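Local atomic coordinates of BH2414 protein (Bacillus halodurans, PDB entry 3ON1), a protein that is of unknown function but belongs to the ribosomal protein L7Ae/L30e/S12e/Gadd45 family, many of whose members bind RNA, so that a similar role is possible. Residues S92-L95 / A96-D100; A4-L7 / S8-L12. All coordinates share one frame; numbering follows the deposited sequence.

Overall arrangement
Near the N terminus, interaction 2 (4-7 with 8-12) forms the first turns of helix 5-15. The chain then winds through the four-stranded mixed sheet, with helices between its strands, and reaches interaction 1 (92-95 with 96-100) on the last helix, 89-100. Each contact closes only single helical turns, and the two follow in series, neither nested nor crossed. In space, however, they are neighbours, with centres about 10 Å apart: Leu95, Leu98 and Ile99 pack on Trp6, and Lys94 on Leu9. The two ends of the chain are thus joined helix to helix, while interaction 1 also rests on strands 37-41, 63-66 and 83-86, and interaction 2 on helix 69-75.

Interaction 1 of 2, residues S92-L95 / A96-D100; sequences SRKL and AALID
The carbonyl O of Leu95 takes the N-H of Ile99 (N to O 2.9 Å), a nearly straight bond with an N-H...O angle of 168°. It is one of four successive i to i+4 bonds that make this a regular alpha-helical stretch, part of the C-terminal helix 89-100 of the L7Ae-like fold; Ala96, Ala97 and Leu98 give their N-H groups to Ser92, Arg93 and Lys94 in the same way. The same Leu95 O is also flanked by hydrocarbon: Ile99 CG1 lies 3.3 Å from it and CD1 3.5 Å. The first torsion explains this, since CG1 is anti to the carbonyl carbon (chi1 -68°) and the longer branch therefore runs back beside the preceding turn. Leu98 repeats the pattern one residue earlier, its CG lying 3.3 Å from Lys94 O. Further out, Lys94 CG and Leu98 CD1 meet at 4.2 Å, so the aliphatic part of the exposed lysine adds to the apolar surface. Leu95, buried, suits the inner face, where it packs on Leu37, Val86 and Leu9; Leu98 and Ile99 extend that face over Trp6. Ser92 is small enough for its buried place, and its hydroxyl is hydrogen-bonded to Thr36 OG1 and Asp88 O. Nearby, Asp100 OD1 forms a salt bridge with Lys64 NZ. Ala96 is small enough to let the helix lie close to strand 63-66: its methyl, CB, touches Lys64 and lies 3.4 Å from Ser92 O.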
loop_
_atom_site.group_PDB
_atom_site.type_symbol
_atom_site.label_atom_id
_atom_site.label_comp_id
_atom_site.label_asym_id
_atom_site.label_seq_id
_atom_site.Cartn_x
_atom_site.Cartn_y
_atom_site.Cartn_z
ATOM N N SER A 92 -6.659 -6.209 -2.358
ATOM C CA SER A 92 -5.378 -6.146 -3.059
ATOM C C SER A 92 -5.555 -6.291 -4.568
ATOM O O SER A 92 -4.984 -5.516 -5.336
ATOM C CB SER A 92 -4.403 -7.194 -2.522
ATOM O OG SER A 92 -4.010 -6.873 -1.204
ATOM N N ARG A 93 -6.339 -7.289 -4.980
ATOM C CA ARG A 93 -6.590 -7.549 -6.400
ATOM C C ARG A 93 -7.228 -6.332 -7.055
ATOM O O ARG A 93 -6.734 -5.830 -8.068
ATOM C CB ARG A 93 -7.479 -8.785 -6.588
ATOM C CG ARG A 93 -6.725 -10.105 -6.562
ATOM C CD ARG A 93 -7.556 -11.253 -7.130
ATOM N NE ARG A 93 -8.823 -11.398 -6.425
ATOM C CZ ARG A 93 -8.983 -12.122 -5.324
ATOM N NH1 ARG A 93 -7.953 -12.777 -4.806
ATOM N NH2 ARG A 93 -10.171 -12.194 -4.745
ATOM N N LYS A 94 -8.303 -5.841 -6.442
ATOM C CA LYS A 94 -9.076 -4.738 -6.999
ATOM C C LYS A 94 -8.288 -3.423 -7.041
ATOM O O LYS A 94 -8.328 -2.703 -8.045
ATOM C CB LYS A 94 -10.398 -4.577 -6.243
ATOM C CG LYS A 94 -11.384 -3.596 -6.883
ATOM C CD LYS A 94 -11.787 -4.041 -8.270
ATOM C CE LYS A 94 -13.129 -3.463 -8.666
ATOM N NZ LYS A 94 -13.576 -4.085 -9.927
ATOM N N LEU A 95 -7.567 -3.118 -5.961
ATOM C CA LEU A 95 -6.736 -1.915 -5.933
ATOM C C LEU A 95 -5.679 -1.961 -7.035
ATOM O O LEU A 95 -5.465 -0.971 -7.728
ATOM C CB LEU A 95 -6.086 -1.724 -4.560
ATOM C CG LEU A 95 -7.023 -1.269 -3.437
ATOM C CD1 LEU A 95 -6.395 -1.550 -2.081
ATOM C CD2 LEU A 95 -7.411 0.203 -3.575
ATOM N N ALA A 96 -5.039 -3.117 -7.209
ATOM C CA ALA A 96 -4.013 -3.273 -8.238
ATOM C C ALA A 96 -4.608 -3.075 -9.631
ATOM O O ALA A 96 -4.025 -2.381 -10.463
ATOM C CB ALA A 96 -3.329 -4.635 -8.125
ATOM N N ALA A 97 -5.779 -3.664 -9.873
ATOM C CA ALA A 97 -6.466 -3.524 -11.160
ATOM C C ALA A 97 -6.805 -2.066 -11.461
ATOM O O ALA A 97 -6.633 -1.606 -12.589
ATOM C CB ALA A 97 -7.720 -4.382 -11.192
ATOM N N LEU A 98 -7.260 -1.340 -10.441
ATOM C CA LEU A 98 -7.630 0.062 -10.601
ATOM C C LEU A 98 -6.411 0.928 -10.900
ATOM O O LEU A 98 -6.441 1.776 -11.797
ATOM C CB LEU A 98 -8.366 0.568 -9.358
ATOM C CG LEU A 98 -9.805 0.079 -9.171
ATOM C CD1 LEU A 98 -10.283 0.402 -7.767
ATOM C CD2 LEU A 98 -10.731 0.691 -10.214
ATOM N N ILE A 99 -5.333 0.692 -10.157
ATOM C CA ILE A 99 -4.065 1.380 -10.382
ATOM C C ILE A 99 -3.482 1.033 -11.768
ATOM O O ILE A 99 -2.989 1.917 -12.475
ATOM C CB ILE A 99 -3.067 1.093 -9.226
ATOM C CG1 ILE A 99 -3.557 1.757 -7.929
ATOM C CG2 ILE A 99 -1.657 1.572 -9.580
ATOM C CD1 ILE A 99 -2.944 1.189 -6.647
ATOM N N ASP A 100 -3.581 -0.238 -12.164
ATOM C CA ASP A 100 -3.038 -0.709 -13.453
ATOM C C ASP A 100 -3.914 -0.346 -14.649
ATOM O O ASP A 100 -3.500 -0.505 -15.804
ATOM C CB ASP A 100 -2.818 -2.227 -13.434
ATOM C CG ASP A 100 -1.663 -2.649 -12.541
ATOM O OD1 ASP A 100 -0.801 -1.801 -12.215
ATOM O OD2 ASP A 100 -1.622 -3.844 -12.166
#

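Interaction 2 of 2, residues A4-L7 / S8-L12; sequences AKWL and SLLGL
Trp6 and Leu10, one turn apart, run alongside each other in the same direction, with Leu10 CD2 meeting the six-membered part of the indole at CZ3, 4.1 Å away. The methyl approaches the rim of the indole almost in the ring plane. One face of the indole is instead approached by its neighbour Leu7, whose CG sits 3.9 Å above the ring plane, over the ring's margin and not its centre. Leu10 turns its CG away from its own backbone N (chi1 -159°), which sends the branch back along the helix and lays CD2 against the indole. Beneath these side chains runs the first part of the alpha-helix 5-15, in a fold of the L7Ae type. Ala4 stands at its N-cap, and Ala4 O accepts the N-H of Ser8 (N to O 3.2 Å). Lys5, Trp6 and Leu7 in turn accept the N-H groups of Leu9, Leu10 and Gly11. Apolar residues suit two sides of the helix: Trp6, Leu7 and Leu10 meet helix 69-75 at Leu72, Met71 and Ala75, while Trp6 and Leu9 meet helix 89-100, Leu9 on Phe91 and Lys94. Lys5 and Ser8 suit the exposed side. Leu10 CB lies 3.3 Å from Trp6 O.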
loop_
_atom_site.group_PDB
_atom_site.type_symbol
_atom_site.label_atom_id
_atom_site.label_comp_id
_atom_site.label_asym_id
_atom_site.label_seq_id
_atom_site.Cartn_x
_atom_site.Cartn_y
_atom_site.Cartn_z
ATOM N N ALA A 4 -10.288 9.519 -7.147
ATOM C CA ALA A 4 -10.071 8.320 -7.949
ATOM C C ALA A 4 -10.781 7.147 -7.283
ATOM O O ALA A 4 -11.002 7.155 -6.065
ATOM C CB ALA A 4 -8.586 8.033 -8.093
ATOM N N LYS A 5 -11.153 6.156 -8.085
ATOM C CA LYS A 5 -11.777 4.938 -7.578
ATOM C C LYS A 5 -10.870 4.212 -6.579
ATOM O O LYS A 5 -11.346 3.703 -5.557
ATOM C CB LYS A 5 -12.153 3.999 -8.729
ATOM C CG LYS A 5 -13.350 4.458 -9.555
ATOM C CD LYS A 5 -13.551 3.544 -10.764
ATOM C CE LYS A 5 -14.755 3.955 -11.607
ATOM N NZ LYS A 5 -16.069 3.716 -10.935
ATOM N N TRP A 6 -9.570 4.161 -6.860
ATOM C CA TRP A 6 -8.676 3.427 -5.964
ATOM C C TRP A 6 -8.482 4.129 -4.622
ATOM O O TRP A 6 -8.307 3.470 -3.604
ATOM C CB TRP A 6 -7.344 3.038 -6.621
ATOM C CG TRP A 6 -6.398 4.150 -6.945
ATOM C CD1 TRP A 6 -6.288 4.803 -8.136
ATOM C CD2 TRP A 6 -5.392 4.707 -6.087
ATOM N NE1 TRP A 6 -5.290 5.748 -8.071
ATOM C CE2 TRP A 6 -4.722 5.709 -6.825
ATOM C CE3 TRP A 6 -4.992 4.457 -4.767
ATOM C CZ2 TRP A 6 -3.679 6.472 -6.283
ATOM C CZ3 TRP A 6 -3.953 5.216 -4.229
ATOM C CH2 TRP A 6 -3.312 6.213 -4.988
ATOM N N LEU A 7 -8.538 5.457 -4.616
ATOM C CA LEU A 7 -8.455 6.197 -3.355
ATOM C C LEU A 7 -9.673 5.941 -2.472
ATOM O O LEU A 7 -9.542 5.744 -1.261
ATOM C CB LEU A 7 -8.278 7.696 -3.613
ATOM C CG LEU A 7 -6.878 8.078 -4.091
ATOM C CD1 LEU A 7 -6.910 9.471 -4.694
ATOM C CD2 LEU A 7 -5.860 7.997 -2.956
ATOM N N SER A 8 -10.852 5.950 -3.089
ATOM C CA SER A 8 -12.100 5.662 -2.390
ATOM C C SER A 8 -12.093 4.246 -1.822
ATOM O O SER A 8 -12.462 4.031 -0.668
ATOM C CB SER A 8 -13.293 5.846 -3.329
ATOM O OG SER A 8 -14.496 5.464 -2.686
ATOM N N LEU A 9 -11.653 3.287 -2.635
ATOM C CA LEU A 9 -11.578 1.891 -2.212
ATOM C C LEU A 9 -10.583 1.694 -1.064
ATOM O O LEU A 9 -10.823 0.895 -0.151
ATOM C CB LEU A 9 -11.233 0.980 -3.391
ATOM C CG LEU A 9 -11.427 -0.510 -3.094
ATOM C CD1 LEU A 9 -12.889 -0.840 -2.806
ATOM C CD2 LEU A 9 -10.898 -1.361 -4.232
ATOM N N LEU A 10 -9.478 2.431 -1.112
ATOM C CA LEU A 10 -8.486 2.415 -0.034
ATOM C C LEU A 10 -9.121 2.855 1.293
ATOM O O LEU A 10 -8.843 2.275 2.348
ATOM C CB LEU A 10 -7.294 3.296 -0.416
ATOM C CG LEU A 10 -5.932 3.111 0.252
ATOM C CD1 LEU A 10 -5.426 1.672 0.156
ATOM C CD2 LEU A 10 -4.935 4.069 -0.381
ATOM N N GLY A 11 -9.991 3.863 1.222
ATOM C CA GLY A 11 -10.766 4.322 2.376
ATOM C C GLY A 11 -11.643 3.236 2.975
ATOM O O GLY A 11 -11.721 3.092 4.195
ATOM N N LEU A 12 -12.307 2.469 2.115
ATOM C CA LEU A 12 -13.108 1.337 2.579
ATOM C C LEU A 12 -12.245 0.252 3.222
ATOM O O LEU A 12 -12.658 -0.363 4.207
ATOM C CB LEU A 12 -13.951 0.752 1.442
ATOM C CG LEU A 12 -14.974 1.696 0.794
ATOM C CD1 LEU A 12 -15.840 0.913 -0.168
ATOM C CD2 LEU A 12 -15.852 2.397 1.822
#